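PDB 6D2K: FERM, ARHGEF and pleckstrin domain-containing protein 2 from Mus musculus, which activates the small GTPase RAC1 as a guanine nucleotide exchange factor in semaphorin and integrin signalling, and is represented here by its FERM domain. Local coordinates for residues 93-98 with 102-107; 107-112 with 133-138; 196-201 with 271-276; 217-220 with 225-228. All coordinates share one frame; numbering follows the deposited sequence.

Contact 1 of 4, residues 93-98 with 102-107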
loop_
_atom_site.group_PDB
_atom_site.type_symbol
_atom_site.label_atom_id
_atom_site.label_comp_id
_atom_site.label_asym_id
_atom_site.label_seq_id
_atom_site.Cartn_x
_atom_site.Cartn_y
_atom_site.Cartn_z
ATOM N N GLY A 93 -8.893 9.377 -8.187
ATOM C CA GLY A 93 -9.195 9.896 -9.510
ATOM C C GLY A 93 -8.908 11.385 -9.584
ATOM O O GLY A 93 -8.664 11.938 -10.669
ATOM N N GLN A 94 -8.927 12.041 -8.421
ATOM C CA GLN A 94 -8.628 13.471 -8.355
ATOM C C GLN A 94 -7.139 13.827 -8.175
ATOM O O GLN A 94 -6.790 14.995 -8.028
ATOM C CB GLN A 94 -9.511 14.154 -7.305
ATOM C CG GLN A 94 -10.999 14.019 -7.606
ATOM C CD GLN A 94 -11.364 14.501 -9.004
ATOM O OE1 GLN A 94 -11.098 15.646 -9.370
ATOM N NE2 GLN A 94 -11.971 13.624 -9.793
ATOM N N LEU A 95 -6.260 12.829 -8.209
ATOM C CA LEU A 95 -4.835 13.113 -8.300
ATOM C C LEU A 95 -4.561 13.971 -9.540
ATOM O O LEU A 95 -5.233 13.833 -10.565
ATOM C CB LEU A 95 -4.028 11.818 -8.356
ATOM C CG LEU A 95 -3.978 10.962 -7.086
ATOM C CD1 LEU A 95 -3.564 9.544 -7.445
ATOM C CD2 LEU A 95 -3.008 11.564 -6.066
ATOM N N GLN A 96 -3.567 14.847 -9.456
ATOM C CA GLN A 96 -3.368 15.867 -10.491
ATOM C C GLN A 96 -2.833 15.374 -11.833
ATOM O O GLN A 96 -3.108 15.980 -12.868
ATOM C CB GLN A 96 -2.451 16.970 -9.967
ATOM C CG GLN A 96 -2.933 17.600 -8.685
ATOM C CD GLN A 96 -3.521 18.962 -8.921
ATOM O OE1 GLN A 96 -2.910 19.977 -8.586
ATOM N NE2 GLN A 96 -4.712 19.000 -9.519
ATOM N N GLU A 97 -2.062 14.291 -11.819
ATOM C CA GLU A 97 -1.414 13.804 -13.032
ATOM C C GLU A 97 -1.914 12.444 -13.453
ATOM O O GLU A 97 -2.115 11.560 -12.611
ATOM C CB GLU A 97 0.100 13.714 -12.832
ATOM C CG GLU A 97 0.764 15.042 -12.573
ATOM C CD GLU A 97 0.748 15.939 -13.793
ATOM O OE1 GLU A 97 0.971 17.155 -13.633
ATOM O OE2 GLU A 97 0.505 15.431 -14.909
ATOM N N GLU A 98 -2.082 12.272 -14.763
ATOM C CA GLU A 98 -2.401 10.979 -15.341
ATOM C C GLU A 98 -1.360 9.944 -14.895
ATOM O O GLU A 98 -1.704 8.808 -14.593
ATOM C CB GLU A 98 -2.482 11.079 -16.875
ATOM C CG GLU A 98 -2.822 9.767 -17.578
ATOM C CD GLU A 98 -3.088 9.937 -19.072
ATOM O OE1 GLU A 98 -3.954 10.770 -19.426
ATOM O OE2 GLU A 98 -2.454 9.215 -19.880
ATOM N N TYR A 102 -2.015 6.379 -13.092
ATOM C CA TYR A 102 -1.436 5.162 -13.667
ATOM C C TYR A 102 -0.711 4.346 -12.584
ATOM O O TYR A 102 -0.953 3.150 -12.441
ATOM C CB TYR A 102 -0.490 5.527 -14.816
ATOM C CG TYR A 102 0.483 4.447 -15.227
ATOM C CD1 TYR A 102 0.043 3.240 -15.763
ATOM C CD2 TYR A 102 1.851 4.647 -15.097
ATOM C CE1 TYR A 102 0.947 2.258 -16.146
ATOM C CE2 TYR A 102 2.764 3.676 -15.489
ATOM C CZ TYR A 102 2.306 2.485 -16.016
ATOM O OH TYR A 102 3.201 1.516 -16.407
ATOM N N LEU A 103 0.152 4.994 -11.809
ATOM C CA LEU A 103 0.839 4.271 -10.728
ATOM C C LEU A 103 -0.136 3.715 -9.689
ATOM O O LEU A 103 0.053 2.605 -9.197
ATOM C CB LEU A 103 1.899 5.144 -10.059
ATOM C CG LEU A 103 3.088 5.515 -10.952
ATOM C CD1 LEU A 103 4.151 6.186 -10.093
ATOM C CD2 LEU A 103 3.657 4.308 -11.704
ATOM N N PHE A 104 -1.187 4.470 -9.366
ATOM C CA PHE A 104 -2.178 3.957 -8.417
ATOM C C PHE A 104 -2.904 2.728 -8.970
ATOM O O PHE A 104 -3.172 1.785 -8.232
ATOM C CB PHE A 104 -3.194 5.041 -8.011
ATOM C CG PHE A 104 -2.833 5.763 -6.735
ATOM C CD1 PHE A 104 -3.531 5.502 -5.564
ATOM C CD2 PHE A 104 -1.808 6.699 -6.702
ATOM C CE1 PHE A 104 -3.209 6.146 -4.377
ATOM C CE2 PHE A 104 -1.479 7.360 -5.508
ATOM C CZ PHE A 104 -2.184 7.081 -4.345
ATOM N N ALA A 105 -3.239 2.736 -10.253
ATOM C CA ALA A 105 -3.868 1.557 -10.843
ATOM C C ALA A 105 -2.944 0.340 -10.756
ATOM O O ALA A 105 -3.415 -0.779 -10.488
ATOM C CB ALA A 105 -4.277 1.824 -12.301
ATOM N N LEU A 106 -1.644 0.557 -10.966
ATOM C CA LEU A 106 -0.661 -0.530 -10.860
ATOM C C LEU A 106 -0.557 -1.024 -9.418
ATOM O O LEU A 106 -0.381 -2.217 -9.170
ATOM C CB LEU A 106 0.729 -0.078 -11.341
ATOM C CG LEU A 106 0.878 0.155 -12.857
ATOM C CD1 LEU A 106 2.328 0.507 -13.201
ATOM C CD2 LEU A 106 0.432 -1.088 -13.610
ATOM N N GLN A 107 -0.677 -0.108 -8.460
ATOM C CA GLN A 107 -0.614 -0.500 -7.054
ATOM C C GLN A 107 -1.818 -1.367 -6.707
ATOM O O GLN A 107 -1.697 -2.390 -6.023
ATOM C CB GLN A 107 -0.585 0.745 -6.163
ATOM C CG GLN A 107 -0.749 0.462 -4.660
ATOM C CD GLN A 107 0.450 -0.220 -4.059
ATOM O OE1 GLN A 107 0.346 -1.299 -3.473
ATOM N NE2 GLN A 107 1.588 0.400 -4.184
#
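Glu98 and Tyr102 meet through the backbone, where Tyr102 N donates to Glu98 O at 2.9 Å with an N-H...O angle of 160°, the i to i+4 bond of the first turn of helix 98-113. Glu97 occupies the N-cap position just before it, and the residues from Gly93 onward form the connection that leads into the helix. Tyr102 CB lies 3.5 Å from the same Glu98 O, while the phenol ring runs off away from the 93-98 segment.

The side-chain contact pairs Leu95, two residues before the N-cap, with Phe104, about two turns into the helix; they cross at about a right angle. A single methyl does the touching. Leu95 CD1 sits over one face of the Phe104 ring, displaced toward the rim on which CD2 and CE2 lie; its distance to Phe104 CD2 is 3.4 Å. From CD1 to the ring centroid is 3.8 Å, and the approach is 28° off the normal, a CH-pi contact. Leu95 can deliver this methyl because its CG stands anti to the carbonyl carbon (chi1 -69°), which carries the branch toward the helix. The incoming chain thus packs against the helix it leads into, one buried leucine closing against one buried phenylalanine.

Here the ubiquitin-like N-terminal lobe meets the helical central lobe. The amides of Gln96 and Glu97 are bound by the carboxylate of Glu45, and Leu95 also rests on Tyr48, whereas Phe104 packs against Val85 of strand 79-85 and Leu184 of helix 176-187, and Tyr102 touches Asp180 of that helix.

Contact 2 of 4, residues 107-112 with 133-138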
loop_
_atom_site.group_PDB
_atom_site.type_symbol
_atom_site.label_atom_id
_atom_site.label_comp_id
_atom_site.label_asym_id
_atom_site.label_seq_id
_atom_site.Cartn_x
_atom_site.Cartn_y
_atom_site.Cartn_z
ATOM N N GLN A 107 -0.677 -0.108 -8.460
ATOM C CA GLN A 107 -0.614 -0.500 -7.054
ATOM C C GLN A 107 -1.818 -1.367 -6.707
ATOM O O GLN A 107 -1.697 -2.390 -6.023
ATOM C CB GLN A 107 -0.585 0.745 -6.163
ATOM C CG GLN A 107 -0.749 0.462 -4.660
ATOM C CD GLN A 107 0.450 -0.220 -4.059
ATOM O OE1 GLN A 107 0.346 -1.299 -3.473
ATOM N NE2 GLN A 107 1.588 0.400 -4.184
ATOM N N LEU A 108 -2.990 -0.955 -7.175
ATOM C CA LEU A 108 -4.204 -1.712 -6.906
ATOM C C LEU A 108 -4.161 -3.073 -7.583
ATOM O O LEU A 108 -4.635 -4.062 -7.012
ATOM C CB LEU A 108 -5.437 -0.905 -7.327
ATOM C CG LEU A 108 -5.614 0.327 -6.434
ATOM C CD1 LEU A 108 -6.567 1.285 -7.137
ATOM C CD2 LEU A 108 -6.105 -0.034 -5.018
ATOM N N LYS A 109 -3.581 -3.126 -8.787
ATOM C CA LYS A 109 -3.334 -4.383 -9.469
ATOM C C LYS A 109 -2.485 -5.292 -8.581
ATOM O O LYS A 109 -2.809 -6.464 -8.422
ATOM C CB LYS A 109 -2.669 -4.141 -10.831
ATOM C CG LYS A 109 -2.205 -5.418 -11.532
ATOM C CD LYS A 109 -1.542 -5.103 -12.862
ATOM C CE LYS A 109 -0.867 -6.348 -13.416
ATOM N NZ LYS A 109 -0.085 -6.087 -14.649
ATOM N N ARG A 110 -1.416 -4.745 -8.010
ATOM C CA ARG A 110 -0.558 -5.538 -7.128
ATOM C C ARG A 110 -1.317 -6.007 -5.886
ATOM O O ARG A 110 -1.178 -7.169 -5.473
ATOM C CB ARG A 110 0.694 -4.759 -6.716
ATOM C CG ARG A 110 1.489 -5.449 -5.606
ATOM C CD ARG A 110 2.388 -4.476 -4.832
ATOM N NE ARG A 110 3.510 -4.065 -5.640
ATOM C CZ ARG A 110 4.292 -3.022 -5.392
ATOM N NH1 ARG A 110 4.072 -2.242 -4.346
ATOM N NH2 ARG A 110 5.285 -2.754 -6.226
ATOM N N ASP A 111 -2.117 -5.122 -5.286
ATOM C CA ASP A 111 -2.854 -5.482 -4.076
ATOM C C ASP A 111 -3.882 -6.564 -4.353
ATOM O O ASP A 111 -4.163 -7.395 -3.501
ATOM C CB ASP A 111 -3.526 -4.246 -3.450
ATOM C CG ASP A 111 -2.524 -3.278 -2.847
ATOM O OD1 ASP A 111 -2.909 -2.122 -2.574
ATOM O OD2 ASP A 111 -1.353 -3.667 -2.637
ATOM N N LEU A 112 -4.440 -6.565 -5.556
ATOM C CA LEU A 112 -5.371 -7.626 -5.946
ATOM C C LEU A 112 -4.616 -8.960 -6.080
ATOM O O LEU A 112 -5.040 -9.982 -5.531
ATOM C CB LEU A 112 -6.091 -7.242 -7.247
ATOM C CG LEU A 112 -7.163 -8.200 -7.770
ATOM C CD1 LEU A 112 -8.339 -8.267 -6.827
ATOM C CD2 LEU A 112 -7.627 -7.756 -9.157
ATOM N N GLN A 133 -7.793 -3.672 -20.509
ATOM C CA GLN A 133 -8.028 -2.620 -21.498
ATOM C C GLN A 133 -6.879 -1.603 -21.511
ATOM O O GLN A 133 -6.418 -1.179 -22.578
ATOM C CB GLN A 133 -9.381 -1.955 -21.247
ATOM C CG GLN A 133 -9.816 -0.929 -22.308
ATOM C CD GLN A 133 -10.038 -1.542 -23.683
ATOM O OE1 GLN A 133 -10.383 -2.714 -23.807
ATOM N NE2 GLN A 133 -9.856 -0.734 -24.729
ATOM N N SER A 134 -6.369 -1.255 -20.331
ATOM C CA SER A 134 -5.266 -0.300 -20.266
ATOM C C SER A 134 -3.984 -0.850 -20.873
ATOM O O SER A 134 -3.239 -0.103 -21.504
ATOM C CB SER A 134 -4.986 0.145 -18.819
ATOM O OG SER A 134 -4.318 -0.861 -18.077
ATOM N N GLU A 135 -3.717 -2.141 -20.679
ATOM C CA GLU A 135 -2.410 -2.680 -21.024
ATOM C C GLU A 135 -2.352 -3.244 -22.434
ATOM O O GLU A 135 -1.382 -3.004 -23.160
ATOM C CB GLU A 135 -1.971 -3.739 -20.006
ATOM C CG GLU A 135 -0.557 -4.263 -20.267
ATOM C CD GLU A 135 0.099 -4.823 -19.023
ATOM O OE1 GLU A 135 0.132 -4.117 -17.995
ATOM O OE2 GLU A 135 0.606 -5.965 -19.076
ATOM N N ILE A 136 -3.368 -4.006 -22.818
ATOM C CA ILE A 136 -3.354 -4.642 -24.148
ATOM C C ILE A 136 -4.433 -4.112 -25.093
ATOM O O ILE A 136 -4.489 -4.511 -26.255
ATOM C CB ILE A 136 -3.439 -6.190 -24.084
ATOM C CG1 ILE A 136 -4.777 -6.655 -23.501
ATOM C CG2 ILE A 136 -2.249 -6.760 -23.331
ATOM C CD1 ILE A 136 -4.933 -8.180 -23.511
ATOM N N GLY A 137 -5.298 -3.222 -24.609
ATOM C CA GLY A 137 -6.303 -2.616 -25.463
ATOM C C GLY A 137 -7.557 -3.439 -25.688
ATOM O O GLY A 137 -7.921 -4.280 -24.865
ATOM N N ASP A 138 -8.231 -3.188 -26.813
ATOM C CA ASP A 138 -9.524 -3.812 -27.077
ATOM C C ASP A 138 -9.466 -5.325 -27.024
ATOM O O ASP A 138 -8.491 -5.954 -27.449
ATOM C CB ASP A 138 -10.061 -3.404 -28.455
ATOM C CG ASP A 138 -10.487 -1.958 -28.523
ATOM O OD1 ASP A 138 -10.521 -1.252 -27.492
ATOM O OD2 ASP A 138 -10.799 -1.503 -29.646
HETATM O O HOH W 1 -1.909 -5.045 -16.535
HETATM O O HOH W 2 1.444 -7.340 -16.679
#
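Lys109 and Glu135 reach for each other from two helices whose backbones stay well apart, the nearest CA atoms of the two segments being those of Lys109 and Ser134 at 11.7 Å. The gap is spanned here by two extended side chains. Lys109 is fully extended, with CG anti to the backbone N (chi1 172°) and every later torsion also near 180°, which places its ammonium group at the full length of the chain. Glu135 answers in kind: its CG is likewise anti to N (chi1 -176°), and the chain runs straight on to the carboxylate. The two side chains cross at about a right angle.

The direct ion pair is long, 3.9 Å from Lys109 NZ to Glu135 OE1, and two waters fill out the link. One accepts from Lys109 NZ and donates weakly to Glu135 OE1; the other accepts from Lys109 NZ at 2.8 Å and donates to Glu135 OE2 at 2.9 Å. Both carboxylate oxygens are therefore engaged in a partly solvent-mediated salt bridge, probably less rigid than a direct one.

Farther on, Gly137 leaves helical backbone angles with a positive phi. Gln133 NE2 bonds Asp138 OD1 at 2.9 Å across this turn. In the helical central lobe of the FERM domain the bridge joins the surfaces of helices 98-113 and 121-136; Lys109 also touches Tyr153, Glu135 leans on His147 of helix 141-150, and Ser134 meets Ser179 of helix 176-187.

Contact 3 of 4, residues 196-201 with 271-276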
loop_
_atom_site.group_PDB
_atom_site.type_symbol
_atom_site.label_atom_id
_atom_site.label_comp_id
_atom_site.label_asym_id
_atom_site.label_seq_id
_atom_site.Cartn_x
_atom_site.Cartn_y
_atom_site.Cartn_z
ATOM N N ARG A 196 -3.907 -2.411 5.047
ATOM C CA ARG A 196 -2.891 -3.393 5.412
ATOM C C ARG A 196 -3.114 -3.727 6.881
ATOM O O ARG A 196 -3.197 -2.822 7.722
ATOM C CB ARG A 196 -1.478 -2.828 5.206
ATOM C CG ARG A 196 -1.068 -2.664 3.745
ATOM C CD ARG A 196 -1.485 -1.306 3.170
ATOM N NE ARG A 196 -0.971 -1.113 1.810
ATOM C CZ ARG A 196 -1.564 -1.562 0.707
ATOM N NH1 ARG A 196 -2.702 -2.241 0.772
ATOM N NH2 ARG A 196 -1.003 -1.341 -0.468
ATOM N N PHE A 197 -3.269 -5.014 7.173
ATOM C CA PHE A 197 -3.544 -5.470 8.535
ATOM C C PHE A 197 -2.285 -5.579 9.379
ATOM O O PHE A 197 -1.226 -5.996 8.896
ATOM C CB PHE A 197 -4.202 -6.846 8.489
ATOM C CG PHE A 197 -5.653 -6.821 8.084
ATOM C CD1 PHE A 197 -6.363 -5.640 8.048
ATOM C CD2 PHE A 197 -6.312 -8.001 7.796
ATOM C CE1 PHE A 197 -7.710 -5.631 7.705
ATOM C CE2 PHE A 197 -7.659 -7.995 7.452
ATOM C CZ PHE A 197 -8.347 -6.810 7.405
ATOM N N HIS A 198 -2.432 -5.234 10.650
ATOM C CA HIS A 198 -1.400 -5.444 11.650
ATOM C C HIS A 198 -2.070 -6.212 12.779
ATOM O O HIS A 198 -2.967 -5.695 13.438
ATOM C CB HIS A 198 -0.868 -4.099 12.167
ATOM C CG HIS A 198 -0.348 -3.196 11.088
ATOM N ND1 HIS A 198 0.984 -2.847 10.986
ATOM C CD2 HIS A 198 -0.984 -2.559 10.074
ATOM C CE1 HIS A 198 1.146 -2.051 9.943
ATOM N NE2 HIS A 198 -0.032 -1.855 9.379
ATOM N N MET A 199 -1.632 -7.444 13.002
ATOM C CA MET A 199 -2.302 -8.319 13.954
ATOM C C MET A 199 -2.132 -7.843 15.399
ATOM O O MET A 199 -1.047 -7.422 15.806
ATOM C CB MET A 199 -1.808 -9.763 13.803
ATOM C CG MET A 199 -2.251 -10.426 12.496
ATOM S SD MET A 199 -1.651 -12.121 12.380
ATOM C CE MET A 199 0.117 -11.851 12.410
ATOM N N ALA A 200 -3.205 -7.918 16.174
ATOM C CA ALA A 200 -3.158 -7.466 17.550
ATOM C C ALA A 200 -4.222 -8.154 18.388
ATOM O O ALA A 200 -5.013 -8.937 17.879
ATOM C CB ALA A 200 -3.335 -5.952 17.605
ATOM N N SER A 201 -4.228 -7.873 19.687
ATOM C CA SER A 201 -5.312 -8.336 20.542
ATOM C C SER A 201 -5.812 -7.169 21.382
ATOM O O SER A 201 -5.040 -6.265 21.717
ATOM C CB SER A 201 -4.845 -9.491 21.427
ATOM O OG SER A 201 -3.741 -9.108 22.220
ATOM N N LYS A 271 5.767 -0.424 17.112
ATOM C CA LYS A 271 6.393 0.841 16.732
ATOM C C LYS A 271 6.092 1.189 15.276
ATOM O O LYS A 271 5.780 2.338 14.954
ATOM C CB LYS A 271 7.904 0.740 16.928
ATOM C CG LYS A 271 8.678 1.994 16.549
ATOM C CD LYS A 271 10.122 1.852 17.013
ATOM C CE LYS A 271 10.952 3.092 16.733
ATOM N NZ LYS A 271 12.311 2.941 17.354
ATOM N N ASN A 272 6.207 0.198 14.408
ATOM C CA ASN A 272 5.939 0.418 12.997
ATOM C C ASN A 272 4.494 0.810 12.730
ATOM O O ASN A 272 4.242 1.647 11.873
ATOM C CB ASN A 272 6.314 -0.815 12.191
ATOM C CG ASN A 272 7.805 -0.991 12.078
ATOM O OD1 ASN A 272 8.567 -0.041 12.266
ATOM N ND2 ASN A 272 8.236 -2.208 11.757
ATOM N N PHE A 273 3.545 0.198 13.433
ATOM C CA PHE A 273 2.147 0.598 13.273
ATOM C C PHE A 273 1.913 2.008 13.805
ATOM O O PHE A 273 1.213 2.813 13.182
ATOM C CB PHE A 273 1.175 -0.384 13.937
ATOM C CG PHE A 273 -0.272 -0.042 13.682
ATOM C CD1 PHE A 273 -0.768 -0.027 12.394
ATOM C CD2 PHE A 273 -1.122 0.284 14.719
ATOM C CE1 PHE A 273 -2.100 0.312 12.145
ATOM C CE2 PHE A 273 -2.453 0.610 14.474
ATOM C CZ PHE A 273 -2.937 0.626 13.180
ATOM N N TRP A 274 2.483 2.311 14.965
ATOM C CA TRP A 274 2.408 3.662 15.485
ATOM C C TRP A 274 2.928 4.674 14.466
ATOM O O TRP A 274 2.303 5.709 14.229
ATOM C CB TRP A 274 3.208 3.758 16.802
ATOM C CG TRP A 274 3.296 5.142 17.350
ATOM C CD1 TRP A 274 2.351 5.809 18.095
ATOM C CD2 TRP A 274 4.402 6.035 17.220
ATOM N NE1 TRP A 274 2.808 7.068 18.413
ATOM C CE2 TRP A 274 4.062 7.230 17.893
ATOM C CE3 TRP A 274 5.653 5.940 16.607
ATOM C CZ2 TRP A 274 4.917 8.319 17.959
ATOM C CZ3 TRP A 274 6.503 7.030 16.670
ATOM C CH2 TRP A 274 6.133 8.199 17.355
ATOM N N LYS A 275 4.076 4.379 13.870
ATOM C CA LYS A 275 4.692 5.307 12.916
ATOM C C LYS A 275 3.768 5.589 11.732
ATOM O O LYS A 275 3.589 6.742 11.350
ATOM C CB LYS A 275 6.031 4.772 12.388
ATOM C CG LYS A 275 7.209 4.794 13.389
ATOM C CD LYS A 275 8.507 4.366 12.696
ATOM C CE LYS A 275 9.707 4.530 13.625
ATOM N NZ LYS A 275 10.971 4.065 12.990
ATOM N N ILE A 276 3.183 4.545 11.151
ATOM C CA ILE A 276 2.339 4.756 9.970
ATOM C C ILE A 276 1.062 5.494 10.355
ATOM O O ILE A 276 0.539 6.290 9.564
ATOM C CB ILE A 276 2.050 3.451 9.182
ATOM C CG1 ILE A 276 1.392 3.773 7.819
ATOM C CG2 ILE A 276 1.138 2.538 9.956
ATOM C CD1 ILE A 276 2.261 4.593 6.887
#
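His198 and Phe273 carry this contact as an oblique aromatic pair, their ring centroids 4.6 Å apart and their planes at 48°. One atom of the phenylalanine does most of the touching: Phe273 CD1 stands 3.3 Å above the imidazole plane of His198, over its centre, and comes within 3.4 Å of His198 CD2. Phe273 CB adds an apolar flank, 3.8 Å from His198 ND1. The phenylalanine has CG anti to its backbone N (chi1 -175°), the orientation that sends the ring from the helix toward the strand.

In the PH-like lobe of the FERM domain, a C-terminal helix packs against the beta-sheet, and here helix 267-284 meets strand 198-201 in this way. Replacing His198 by alanine removes the imidazole under Phe273 CD1 and is likely to open a gap there, with the phenyl ring freer to shift.

Further aromatic and apolar packing surrounds the pair. Phe273 meets Phe244 edge-to-face and also touches Leu210 and Leu264, while His198 rests on Leu264 as well. Backbone hydrogen bonds hold the strand in its sheet: His198 pairs with Leu210 of strand 207-213, and Ser201 with Leu263 of strand 259-264.

Contact 4 of 4, residues 217-220 with 225-228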
loop_
_atom_site.group_PDB
_atom_site.type_symbol
_atom_site.label_atom_id
_atom_site.label_comp_id
_atom_site.label_asym_id
_atom_site.label_seq_id
_atom_site.Cartn_x
_atom_site.Cartn_y
_atom_site.Cartn_z
ATOM N N VAL A 217 -7.995 5.425 12.640
ATOM C CA VAL A 217 -7.487 4.117 12.987
ATOM C C VAL A 217 -8.630 3.129 13.001
ATOM O O VAL A 217 -9.716 3.416 13.521
ATOM C CB VAL A 217 -6.757 4.152 14.335
ATOM C CG1 VAL A 217 -6.235 2.760 14.710
ATOM C CG2 VAL A 217 -5.618 5.146 14.239
ATOM N N LEU A 218 -8.386 1.969 12.411
ATOM C CA LEU A 218 -9.439 1.012 12.144
ATOM C C LEU A 218 -9.209 -0.308 12.855
ATOM O O LEU A 218 -8.069 -0.743 13.027
ATOM C CB LEU A 218 -9.553 0.767 10.630
ATOM C CG LEU A 218 -9.577 1.986 9.704
ATOM C CD1 LEU A 218 -9.633 1.510 8.253
ATOM C CD2 LEU A 218 -10.770 2.874 9.975
ATOM N N VAL A 219 -10.303 -0.947 13.264
ATOM C CA VAL A 219 -10.241 -2.273 13.860
ATOM C C VAL A 219 -11.101 -3.250 13.071
ATOM O O VAL A 219 -12.290 -3.001 12.844
ATOM C CB VAL A 219 -10.713 -2.273 15.337
ATOM C CG1 VAL A 219 -10.653 -3.689 15.911
ATOM C CG2 VAL A 219 -9.852 -1.340 16.152
ATOM N N PHE A 220 -10.487 -4.350 12.648
ATOM C CA PHE A 220 -11.187 -5.433 11.974
ATOM C C PHE A 220 -11.128 -6.669 12.864
ATOM O O PHE A 220 -10.127 -6.916 13.526
ATOM C CB PHE A 220 -10.510 -5.758 10.642
ATOM C CG PHE A 220 -10.694 -4.712 9.588
ATOM C CD1 PHE A 220 -11.545 -4.943 8.515
ATOM C CD2 PHE A 220 -9.999 -3.518 9.635
ATOM C CE1 PHE A 220 -11.709 -3.997 7.523
ATOM C CE2 PHE A 220 -10.155 -2.566 8.651
ATOM C CZ PHE A 220 -11.020 -2.806 7.585
ATOM N N LYS A 225 -14.885 -5.228 9.577
ATOM C CA LYS A 225 -14.564 -3.976 10.250
ATOM C C LYS A 225 -15.507 -3.781 11.421
ATOM O O LYS A 225 -16.732 -3.857 11.270
ATOM C CB LYS A 225 -14.655 -2.780 9.297
ATOM C CG LYS A 225 -14.206 -1.466 9.937
ATOM C CD LYS A 225 -14.483 -0.265 9.052
ATOM C CE LYS A 225 -13.592 -0.253 7.826
ATOM N NZ LYS A 225 -13.930 0.869 6.893
ATOM N N ILE A 226 -14.938 -3.528 12.592
ATOM C CA ILE A 226 -15.743 -3.433 13.800
ATOM C C ILE A 226 -15.624 -2.076 14.507
ATOM O O ILE A 226 -16.437 -1.759 15.372
ATOM C CB ILE A 226 -15.431 -4.591 14.769
ATOM C CG1 ILE A 226 -13.951 -4.612 15.128
ATOM C CG2 ILE A 226 -15.809 -5.923 14.135
ATOM C CD1 ILE A 226 -13.600 -5.678 16.148
ATOM N N ASN A 227 -14.625 -1.275 14.138
ATOM C CA ASN A 227 -14.485 0.079 14.692
ATOM C C ASN A 227 -13.749 1.028 13.756
ATOM O O ASN A 227 -12.808 0.634 13.062
ATOM C CB ASN A 227 -13.725 0.082 16.025
ATOM C CG ASN A 227 -14.411 -0.718 17.110
ATOM O OD1 ASN A 227 -14.206 -1.927 17.229
ATOM N ND2 ASN A 227 -15.206 -0.039 17.937
ATOM N N THR A 228 -14.168 2.284 13.767
ATOM C CA THR A 228 -13.426 3.342 13.113
ATOM C C THR A 228 -13.202 4.438 14.144
ATOM O O THR A 228 -14.153 5.040 14.645
ATOM C CB THR A 228 -14.184 3.924 11.889
ATOM O OG1 THR A 228 -14.321 2.925 10.873
ATOM C CG2 THR A 228 -13.424 5.098 11.315
#
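Phe220 and Lys225 pair near the turn of an antiparallel beta hairpin, the lysine crossing obliquely over one face of the phenylalanine ring. Followed outward, Lys225 CB lies 4.0 Å from the Phe220 centroid and 25° off the normal, a CH-pi contact displaced toward the rim. Lys225 CG passes 3.8 Å from Val219 O; the chain then turns about the CG-CD bond (chi3 -69°), which brings CE back to 3.6 Å from Phe220 CZ, and NZ then leads away from the ring. A serine in place of Phe220 would probably strip the aliphatic part of Lys225 of this support and leave it free to swing.

The neighbouring backbone forms a classic beta bulge, with Ile226 and Asn227 both opposite Val219. Val219 O accepts from Ile226 N at 2.7 Å and from Asn227 N at 3.2 Å, whereas Val219 N donates to Asn227 O. Val219 CG1 meets Ile226 CG1 at 3.5 Å, and past the bulge Leu218 CD2 lies against Thr228.

The hairpin belongs to the sheet of the PH-like lobe, where strand 224-230 is outermost and strand 216-221 pairs on its other side with strand 207-213; the Phe220 ring also meets that of Phe197, which precedes strand 198-201.

Overall arrangement
From the N terminus, contact 1 spans the first turn of helix 98-113, holding the loop that arrives from strand 79-85 against it. Contact 2 begins farther along that same helix, sharing Gln107, and closes a longer, mostly helical excursion to the end of helix 121-136. Both later contacts come after these two along the chain: contact 3 joins strand 198-201 to helix 267-284, and the hairpin of contact 4 is nested inside the loop it closes. Both reach one sheet, and they touch where Phe197 meets Phe220. The two halves of the set are linked by the salt bridge of Asp111 with Arg196, which ties the helical central lobe to the chain entering the PH-like lobe.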